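Local coordinates for DUF4442 domain-containing protein (Pseudomonas aeruginosa, PDB 1YOC) that is of unknown function but adopts the HotDog fold and may, like PaaI-type thioesterases, act on acyl thioesters, at residues 39-44 against 76-81; 102-108 against 126-132; 118-124 against 139-145. All blocks are in the same frame, centred on the assembly; numbering follows the deposited sequence.

Interaction 1 of 3, residues 39-44 against 76-81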
loop_
_atom_site.group_PDB
_atom_site.type_symbol
_atom_site.label_atom_id
_atom_site.label_comp_id
_atom_site.label_asym_id
_atom_site.label_seq_id
_atom_site.Cartn_x
_atom_site.Cartn_y
_atom_site.Cartn_z
ATOM N N LEU B 39 6.713 1.337 -20.794
ATOM C CA LEU B 39 7.597 2.040 -19.876
ATOM C C LEU B 39 8.596 2.843 -20.709
ATOM O O LEU B 39 9.288 2.286 -21.556
ATOM C CB LEU B 39 8.355 1.038 -18.992
ATOM C CG LEU B 39 9.376 1.658 -18.032
ATOM C CD1 LEU B 39 8.688 2.617 -17.056
ATOM C CD2 LEU B 39 10.120 0.576 -17.251
ATOM N N ARG B 40 8.641 4.149 -20.490
ATOM C CA ARG B 40 9.572 5.011 -21.188
ATOM C C ARG B 40 9.633 6.293 -20.364
ATOM O O ARG B 40 8.855 6.480 -19.438
ATOM C CB ARG B 40 9.062 5.314 -22.607
ATOM C CG ARG B 40 7.718 6.057 -22.653
ATOM C CD ARG B 40 7.201 6.176 -24.114
ATOM N NE ARG B 40 5.753 6.414 -24.143
ATOM C CZ ARG B 40 5.190 7.596 -23.950
ATOM N NH1 ARG B 40 5.956 8.656 -23.729
ATOM N NH2 ARG B 40 3.866 7.721 -23.955
ATOM N N PRO B 41 10.598 7.173 -20.659
ATOM C CA PRO B 41 10.685 8.423 -19.910
ATOM C C PRO B 41 9.322 9.123 -20.067
ATOM O O PRO B 41 8.778 9.188 -21.176
ATOM C CB PRO B 41 11.821 9.177 -20.638
ATOM C CG PRO B 41 12.704 8.024 -21.135
ATOM C CD PRO B 41 11.656 7.075 -21.681
ATOM N N GLY B 42 8.768 9.623 -18.966
ATOM C CA GLY B 42 7.480 10.299 -19.027
ATOM C C GLY B 42 6.206 9.453 -19.058
ATOM O O GLY B 42 5.105 10.019 -19.038
ATOM N N TYR B 43 6.307 8.125 -19.113
ATOM C CA TYR B 43 5.068 7.311 -19.150
ATOM C C TYR B 43 5.233 5.866 -18.675
ATOM O O TYR B 43 6.160 5.187 -19.094
ATOM C CB TYR B 43 4.519 7.269 -20.603
ATOM C CG TYR B 43 3.176 6.562 -20.716
ATOM C CD1 TYR B 43 1.993 7.233 -20.397
ATOM C CD2 TYR B 43 3.095 5.198 -21.066
ATOM C CE1 TYR B 43 0.740 6.564 -20.420
ATOM C CE2 TYR B 43 1.836 4.500 -21.080
ATOM C CZ TYR B 43 0.676 5.206 -20.752
ATOM O OH TYR B 43 -0.547 4.556 -20.740
ATOM N N ALA B 44 4.355 5.380 -17.801
ATOM C CA ALA B 44 4.434 3.973 -17.405
ATOM C C ALA B 44 3.020 3.437 -17.296
ATOM O O ALA B 44 2.080 4.137 -16.860
ATOM C CB ALA B 44 5.160 3.802 -16.065
ATOM N N THR B 76 9.054 3.462 -11.164
ATOM C CA THR B 76 9.821 3.065 -12.341
ATOM C C THR B 76 9.850 4.232 -13.357
ATOM O O THR B 76 10.906 4.548 -13.941
ATOM C CB THR B 76 9.244 1.806 -12.971
ATOM O OG1 THR B 76 9.265 0.747 -11.990
ATOM C CG2 THR B 76 10.170 1.322 -14.128
ATOM N N MET B 77 8.716 4.888 -13.570
ATOM C CA MET B 77 8.747 6.043 -14.492
ATOM C C MET B 77 9.751 7.123 -13.991
ATOM O O MET B 77 10.482 7.712 -14.778
ATOM C CB MET B 77 7.362 6.692 -14.616
ATOM C CG MET B 77 7.384 7.945 -15.512
ATOM S SD MET B 77 5.735 8.551 -15.912
ATOM C CE MET B 77 5.226 9.067 -14.247
ATOM N N THR B 78 9.745 7.419 -12.697
ATOM C CA THR B 78 10.665 8.429 -12.142
ATOM C C THR B 78 12.117 8.042 -12.419
ATOM O O THR B 78 12.915 8.876 -12.892
ATOM C CB THR B 78 10.430 8.586 -10.640
ATOM O OG1 THR B 78 9.094 9.076 -10.435
ATOM C CG2 THR B 78 11.463 9.569 -10.005
ATOM N N ASP B 79 12.431 6.775 -12.166
ATOM C CA ASP B 79 13.779 6.237 -12.407
ATOM C C ASP B 79 14.176 6.374 -13.889
ATOM O O ASP B 79 15.346 6.653 -14.213
ATOM C CB ASP B 79 13.835 4.758 -12.009
ATOM C CG ASP B 79 15.264 4.227 -11.913
ATOM O OD1 ASP B 79 15.993 4.709 -11.009
ATOM O OD2 ASP B 79 15.646 3.353 -12.750
ATOM N N ALA B 80 13.214 6.155 -14.769
ATOM C CA ALA B 80 13.465 6.249 -16.220
ATOM C C ALA B 80 13.503 7.682 -16.754
ATOM O O ALA B 80 14.059 7.938 -17.826
ATOM C CB ALA B 80 12.360 5.466 -16.999
ATOM N N SER B 81 12.957 8.627 -15.990
ATOM C CA SER B 81 12.820 9.993 -16.476
ATOM C C SER B 81 13.763 11.081 -15.985
ATOM O O SER B 81 14.046 12.029 -16.738
ATOM C CB SER B 81 11.380 10.463 -16.249
ATOM O OG SER B 81 10.450 9.495 -16.706
#

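Interaction 2 of 3, residues 102-108 against 126-132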
loop_
_atom_site.group_PDB
_atom_site.type_symbol
_atom_site.label_atom_id
_atom_site.label_comp_id
_atom_site.label_asym_id
_atom_site.label_seq_id
_atom_site.Cartn_x
_atom_site.Cartn_y
_atom_site.Cartn_z
ATOM N N THR B 102 -13.221 -4.755 -9.430
ATOM C CA THR B 102 -13.749 -6.122 -9.593
ATOM C C THR B 102 -13.169 -6.995 -10.693
ATOM O O THR B 102 -13.794 -7.981 -11.116
ATOM C CB THR B 102 -15.262 -6.019 -9.807
ATOM O OG1 THR B 102 -15.498 -5.401 -11.072
ATOM C CG2 THR B 102 -15.899 -5.172 -8.682
ATOM N N GLY B 103 -11.984 -6.649 -11.173
ATOM C CA GLY B 103 -11.365 -7.450 -12.224
ATOM C C GLY B 103 -9.908 -7.057 -12.379
ATOM O O GLY B 103 -9.367 -6.386 -11.489
ATOM N N ASP B 104 -9.268 -7.483 -13.468
ATOM C CA ASP B 104 -7.867 -7.148 -13.701
ATOM C C ASP B 104 -7.695 -5.642 -13.768
ATOM O O ASP B 104 -8.524 -4.938 -14.322
ATOM C CB ASP B 104 -7.338 -7.789 -14.995
ATOM C CG ASP B 104 -7.462 -9.319 -14.988
ATOM O OD1 ASP B 104 -7.461 -9.976 -13.910
ATOM O OD2 ASP B 104 -7.560 -9.876 -16.093
ATOM N N VAL B 105 -6.595 -5.189 -13.192
ATOM C CA VAL B 105 -6.268 -3.773 -13.082
ATOM C C VAL B 105 -5.198 -3.262 -14.043
ATOM O O VAL B 105 -4.243 -3.981 -14.366
ATOM C CB VAL B 105 -5.786 -3.490 -11.615
ATOM C CG1 VAL B 105 -5.546 -2.014 -11.422
ATOM C CG2 VAL B 105 -6.877 -3.945 -10.620
ATOM N N ARG B 106 -5.392 -2.032 -14.518
ATOM C CA ARG B 106 -4.433 -1.354 -15.399
ATOM C C ARG B 106 -4.130 -0.016 -14.682
ATOM O O ARG B 106 -5.047 0.732 -14.359
ATOM C CB ARG B 106 -5.084 -1.081 -16.770
ATOM C CG ARG B 106 -4.183 -0.447 -17.869
ATOM C CD ARG B 106 -4.975 -0.333 -19.251
ATOM N NE ARG B 106 -5.599 0.999 -19.459
ATOM C CZ ARG B 106 -6.911 1.254 -19.366
ATOM N NH1 ARG B 106 -7.763 0.278 -19.066
ATOM N NH2 ARG B 106 -7.386 2.483 -19.572
ATOM N N ALA B 107 -2.860 0.269 -14.412
ATOM C CA ALA B 107 -2.526 1.517 -13.743
ATOM C C ALA B 107 -1.684 2.346 -14.681
ATOM O O ALA B 107 -0.716 1.854 -15.254
ATOM C CB ALA B 107 -1.762 1.218 -12.416
ATOM N N VAL B 108 -2.039 3.623 -14.817
ATOM C CA VAL B 108 -1.344 4.509 -15.725
ATOM C C VAL B 108 -0.717 5.677 -14.991
ATOM O O VAL B 108 -1.386 6.365 -14.210
ATOM C CB VAL B 108 -2.346 5.059 -16.790
ATOM C CG1 VAL B 108 -1.636 6.078 -17.694
ATOM C CG2 VAL B 108 -2.973 3.890 -17.611
ATOM N N VAL B 126 -1.188 8.858 -10.776
ATOM C CA VAL B 126 -1.488 7.511 -11.246
ATOM C C VAL B 126 -3.005 7.317 -11.173
ATOM O O VAL B 126 -3.655 7.731 -10.201
ATOM C CB VAL B 126 -0.862 6.402 -10.340
ATOM C CG1 VAL B 126 -1.207 5.025 -10.905
ATOM C CG2 VAL B 126 0.694 6.550 -10.264
ATOM N N VAL B 127 -3.574 6.709 -12.204
ATOM C CA VAL B 127 -4.988 6.360 -12.158
ATOM C C VAL B 127 -5.067 4.856 -12.458
ATOM O O VAL B 127 -4.384 4.360 -13.356
ATOM C CB VAL B 127 -5.816 7.163 -13.180
ATOM C CG1 VAL B 127 -7.293 6.753 -13.099
ATOM C CG2 VAL B 127 -5.708 8.668 -12.830
ATOM N N ALA B 128 -5.849 4.121 -11.664
ATOM C CA ALA B 128 -5.995 2.696 -11.926
ATOM C C ALA B 128 -7.419 2.476 -12.419
ATOM O O ALA B 128 -8.361 3.115 -11.944
ATOM C CB ALA B 128 -5.712 1.825 -10.654
ATOM N N TYR B 129 -7.510 1.553 -13.370
ATOM C CA TYR B 129 -8.747 1.183 -14.043
ATOM C C TYR B 129 -9.040 -0.311 -13.993
ATOM O O TYR B 129 -8.114 -1.151 -13.932
ATOM C CB TYR B 129 -8.636 1.501 -15.543
ATOM C CG TYR B 129 -8.321 2.920 -15.900
ATOM C CD1 TYR B 129 -9.345 3.824 -16.214
ATOM C CD2 TYR B 129 -6.992 3.384 -15.904
ATOM C CE1 TYR B 129 -9.071 5.158 -16.518
ATOM C CE2 TYR B 129 -6.701 4.731 -16.207
ATOM C CZ TYR B 129 -7.750 5.609 -16.515
ATOM O OH TYR B 129 -7.487 6.942 -16.843
ATOM N N VAL B 130 -10.337 -0.620 -14.084
ATOM C CA VAL B 130 -10.809 -1.970 -14.241
ATOM C C VAL B 130 -11.835 -1.852 -15.393
ATOM O O VAL B 130 -12.757 -1.025 -15.328
ATOM C CB VAL B 130 -11.489 -2.584 -12.962
ATOM C CG1 VAL B 130 -12.204 -3.873 -13.355
ATOM C CG2 VAL B 130 -10.417 -2.934 -11.905
ATOM N N ASP B 131 -11.661 -2.657 -16.440
ATOM C CA ASP B 131 -12.557 -2.601 -17.609
ATOM C C ASP B 131 -12.692 -1.147 -18.103
ATOM O O ASP B 131 -13.787 -0.646 -18.357
ATOM C CB ASP B 131 -13.933 -3.197 -17.241
ATOM C CG ASP B 131 -14.858 -3.395 -18.466
ATOM O OD1 ASP B 131 -14.358 -3.693 -19.564
ATOM O OD2 ASP B 131 -16.093 -3.273 -18.314
ATOM N N ASP B 132 -11.552 -0.472 -18.216
ATOM C CA ASP B 132 -11.477 0.910 -18.697
ATOM C C ASP B 132 -12.181 1.997 -17.895
ATOM O O ASP B 132 -12.282 3.140 -18.340
ATOM C CB ASP B 132 -11.920 0.985 -20.171
ATOM C CG ASP B 132 -11.038 0.159 -21.057
ATOM O OD1 ASP B 132 -9.804 0.184 -20.861
ATOM O OD2 ASP B 132 -11.566 -0.541 -21.924
HETATM O O HOH W 1 -10.289 -5.314 -16.185
HETATM O O HOH W 2 -7.911 -3.131 -16.489
HETATM O O HOH W 3 -9.779 3.899 -19.979
#

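Interaction 3 of 3, residues 118-124 against 139-145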
loop_
_atom_site.group_PDB
_atom_site.type_symbol
_atom_site.label_atom_id
_atom_site.label_comp_id
_atom_site.label_asym_id
_atom_site.label_seq_id
_atom_site.Cartn_x
_atom_site.Cartn_y
_atom_site.Cartn_z
ATOM N N ALA B 118 13.937 18.994 -13.173
ATOM C CA ALA B 118 13.922 19.758 -11.927
ATOM C C ALA B 118 14.255 18.933 -10.674
ATOM O O ALA B 118 13.975 17.736 -10.604
ATOM C CB ALA B 118 12.543 20.462 -11.763
ATOM N N THR B 119 14.892 19.559 -9.683
ATOM C CA THR B 119 15.194 18.844 -8.440
ATOM C C THR B 119 14.111 19.318 -7.467
ATOM O O THR B 119 13.407 20.279 -7.745
ATOM C CB THR B 119 16.609 19.182 -7.866
ATOM O OG1 THR B 119 16.762 20.605 -7.770
ATOM C CG2 THR B 119 17.708 18.592 -8.728
ATOM N N GLY B 120 13.980 18.656 -6.324
ATOM C CA GLY B 120 12.935 19.033 -5.382
ATOM C C GLY B 120 11.810 17.988 -5.463
ATOM O O GLY B 120 12.023 16.871 -5.944
ATOM N N ASN B 121 10.613 18.367 -5.031
ATOM C CA ASN B 121 9.470 17.464 -5.034
ATOM C C ASN B 121 8.761 17.432 -6.356
ATOM O O ASN B 121 8.403 18.478 -6.886
ATOM C CB ASN B 121 8.479 17.900 -3.948
ATOM C CG ASN B 121 9.046 17.695 -2.571
ATOM O OD1 ASN B 121 9.104 18.622 -1.731
ATOM N ND2 ASN B 121 9.499 16.490 -2.330
ATOM N N LEU B 122 8.577 16.243 -6.894
ATOM C CA LEU B 122 7.829 16.074 -8.150
ATOM C C LEU B 122 6.651 15.191 -7.733
ATOM O O LEU B 122 6.847 14.163 -7.052
ATOM C CB LEU B 122 8.660 15.338 -9.217
ATOM C CG LEU B 122 10.051 15.906 -9.546
ATOM C CD1 LEU B 122 10.654 15.136 -10.781
ATOM C CD2 LEU B 122 9.935 17.392 -9.841
ATOM N N VAL B 123 5.443 15.580 -8.127
ATOM C CA VAL B 123 4.245 14.826 -7.759
ATOM C C VAL B 123 3.781 14.013 -8.959
ATOM O O VAL B 123 3.313 14.545 -9.958
ATOM C CB VAL B 123 3.125 15.800 -7.248
ATOM C CG1 VAL B 123 1.926 15.008 -6.720
ATOM C CG2 VAL B 123 3.714 16.731 -6.163
ATOM N N VAL B 124 3.931 12.698 -8.854
ATOM C CA VAL B 124 3.567 11.805 -9.946
ATOM C C VAL B 124 2.134 11.269 -9.816
ATOM O O VAL B 124 1.760 10.652 -8.806
ATOM C CB VAL B 124 4.519 10.621 -9.979
ATOM C CG1 VAL B 124 4.161 9.714 -11.145
ATOM C CG2 VAL B 124 5.963 11.132 -10.033
ATOM N N GLU B 139 -1.295 10.113 -5.955
ATOM C CA GLU B 139 -0.279 11.106 -6.292
ATOM C C GLU B 139 0.881 10.703 -5.373
ATOM O O GLU B 139 0.698 10.621 -4.180
ATOM C CB GLU B 139 -0.776 12.516 -5.981
ATOM C CG GLU B 139 -1.630 13.089 -7.118
ATOM C CD GLU B 139 -2.272 14.429 -6.744
ATOM O OE1 GLU B 139 -1.866 15.029 -5.714
ATOM O OE2 GLU B 139 -3.168 14.860 -7.493
ATOM N N ILE B 140 2.041 10.377 -5.946
ATOM C CA ILE B 140 3.203 9.980 -5.172
ATOM C C ILE B 140 4.249 11.092 -5.348
ATOM O O ILE B 140 4.649 11.421 -6.457
ATOM C CB ILE B 140 3.743 8.642 -5.672
ATOM C CG1 ILE B 140 2.674 7.554 -5.467
ATOM C CG2 ILE B 140 5.052 8.295 -4.902
ATOM C CD1 ILE B 140 3.003 6.191 -6.158
ATOM N N THR B 141 4.655 11.662 -4.220
ATOM C CA THR B 141 5.623 12.738 -4.201
ATOM C C THR B 141 7.010 12.151 -4.073
ATOM O O THR B 141 7.313 11.444 -3.106
ATOM C CB THR B 141 5.350 13.689 -3.026
ATOM O OG1 THR B 141 4.039 14.258 -3.206
ATOM C CG2 THR B 141 6.384 14.817 -3.001
ATOM N N MET B 142 7.810 12.408 -5.097
ATOM C CA MET B 142 9.184 11.953 -5.176
ATOM C C MET B 142 10.100 13.121 -4.841
ATOM O O MET B 142 9.933 14.223 -5.395
ATOM C CB MET B 142 9.513 11.517 -6.608
ATOM C CG MET B 142 8.600 10.447 -7.155
ATOM S SD MET B 142 8.661 8.936 -6.116
ATOM C CE MET B 142 7.761 7.791 -7.165
ATOM N N TYR B 143 11.046 12.916 -3.917
ATOM C CA TYR B 143 12.002 13.995 -3.632
ATOM C C TYR B 143 13.223 13.701 -4.526
ATOM O O TYR B 143 13.849 12.638 -4.414
ATOM C CB TYR B 143 12.467 14.020 -2.187
ATOM C CG TYR B 143 13.407 15.195 -1.973
ATOM C CD1 TYR B 143 12.914 16.491 -1.965
ATOM C CD2 TYR B 143 14.789 15.010 -1.811
ATOM C CE1 TYR B 143 13.782 17.600 -1.785
ATOM C CE2 TYR B 143 15.658 16.113 -1.645
ATOM C CZ TYR B 143 15.134 17.401 -1.625
ATOM O OH TYR B 143 15.928 18.538 -1.366
ATOM N N VAL B 144 13.538 14.640 -5.416
ATOM C CA VAL B 144 14.603 14.432 -6.384
ATOM C C VAL B 144 15.729 15.378 -6.060
ATOM O O VAL B 144 15.505 16.555 -5.821
ATOM C CB VAL B 144 14.091 14.711 -7.833
ATOM C CG1 VAL B 144 15.248 14.577 -8.854
ATOM C CG2 VAL B 144 12.950 13.749 -8.173
ATOM N N SER B 145 16.941 14.848 -6.047
ATOM C CA SER B 145 18.098 15.679 -5.743
ATOM C C SER B 145 19.312 15.336 -6.623
ATOM O O SER B 145 19.475 14.190 -7.051
ATOM C CB SER B 145 18.463 15.494 -4.276
ATOM O OG SER B 145 18.846 14.147 -4.034
#

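Interaction 1 of 3, residues 39-44 against 76-81
Met77 extends its side chain from the C-terminal part of helix 63-81 against the turn that joins strands 35-40 and 43-48, where its SD lies 3.3 Å from Gly42 C and equally 3.3 Å from Tyr43 N. That turn is a type II beta turn from Arg40 to Tyr43, closed by Tyr43 N to Arg40 O at 3.1 Å. Gly42 takes a positive phi of 81°, at which a CB would jam against the preceding carbonyl, so glycine suits the position. A single hydrogen bond fastens turn to helix: Gly42 N donates to Ser81 OG over 2.8 Å. The same OG donates to Met77 O at 2.6 Å, one helical turn back, so the hydroxyl relays between the two backbones. Toward the buried side, Ala44 CB meets Met77 CB at 3.9 Å, and Leu39 CD2 comes unusually close to Thr76 CG2, 3.2 Å; Thr76 OG1 is hydrogen-bonded to Leu72 O. Trp116 and Val124 also touch Met77. The contact is one part of the HotDog design, in which the sheet wraps round a central helix: here the 40-43 turn meets the end of helix 63-81. One polar pin at the partly exposed end, with apolar groups inward, implies that shape fit more than charge seats the turn.

Interaction 2 of 3, residues 102-108 against 126-132
This is an antiparallel pairing of strands 105-110 and 120-130, a beta hairpin within the sheet of the HotDog fold, with contacts continuing into the loops at residues 102-104 and 131-132. The axes of the short segments come within 4.5 Å, their N-to-C directions at 159°. Arg106 and Tyr129 form a hydrogen-bonded pair, with Arg106 N to Tyr129 O at 2.9 Å and Tyr129 N to Arg106 O at 2.8 Å. Val108 and Val127 form the next, with Val108 N to Val127 O at 2.9 Å and Val127 N to Val108 O at 3.0 Å. Ala107 faces Ala128 between them, their CA atoms 4.1 Å apart. The sheet face carrying Val105, Ala107, Ala128 and Val130 is apolar: Val105 CG1 meets Ala128 CB at 3.9 Å, and helix 63-81 covers part of it, with Leu66 on Val105 and Ala69 on Ala107. On the other face the Arg106 guanidinium lies flat on the Tyr129 ring, planes at 11° and centres 4.5 Å apart, an off-centre cation-pi stack. Where the strands part, a water bridges Asp104 O, at 2.6 Å, and Asp131 N, at 3.0 Å. Arg106 is held again beyond the strand end, its NH1 forming a salt bridge to Asp132 OD1 at 2.7 Å.

Interaction 3 of 3, residues 118-124 against 139-145
Six backbone hydrogen bonds join strands 120-130 and 133-146, an antiparallel beta hairpin of the HotDog sheet, through three reciprocal pairs. The shortest is Gly120 N to Val144 O at 2.6 Å, returned by Val144 N to Gly120 O at 2.7 Å. Leu122 N to Met142 O at 2.9 Å and Met142 N to Leu122 O at 2.8 Å follow, then Val124 N to Ile140 O at 2.8 Å and Ile140 N to Val124 O at 2.9 Å. Some of the same carbonyls also take CA-H...O contacts, such as Asn121 CA to Met142 O at 3.3 Å. Gly120 opens the strand with a phi of 105°, which would force a CB against the carbonyl before it. Alternation then divides the side chains between two faces. Leu122, Val124, Ile140, Met142 and Val144 make the buried face: Leu122 CD1 touches Val144 CG2 at 3.7 Å and Val124 CG2 reaches Met142 CG at 4.0 Å. Helix 63-81 lies against this face, Ala74 meeting Val124 and Ile140, while Trp116 packs on Leu122 and Val124. Asn121, Val123, Thr141 and Tyr143 occupy the more exposed face, where Val123 CG1 sits 3.7 Å from Glu139 CB. There the Asn121 amide approaches the edge of the Tyr143 ring, ND2 standing 3.4 Å from CD1.

Overall arrangement
From the N terminus, after helices 2-13 and 15-25, interaction 1 closes first: helix 63-81 returns to the turn between strands 35-40 and 43-48. Interaction 2 then opens at 102-108, and its loop closes at 126-132. Interaction 3 opens at 118-124, before that closure, and closes at 139-145, so the two cross, sharing strand 120-130 but lying about 24 Å apart between centres. Interaction 1 ties turn to helix end, while interactions 2 and 3 pair strand 120-130 with its neighbours 105-110 and 133-146 in the same sheet. Interaction 1 touches both others: Met77 CE meets Val124 CG1 at 3.3 Å, and Tyr43 OH lies 3.6 Å from Val108 CG1.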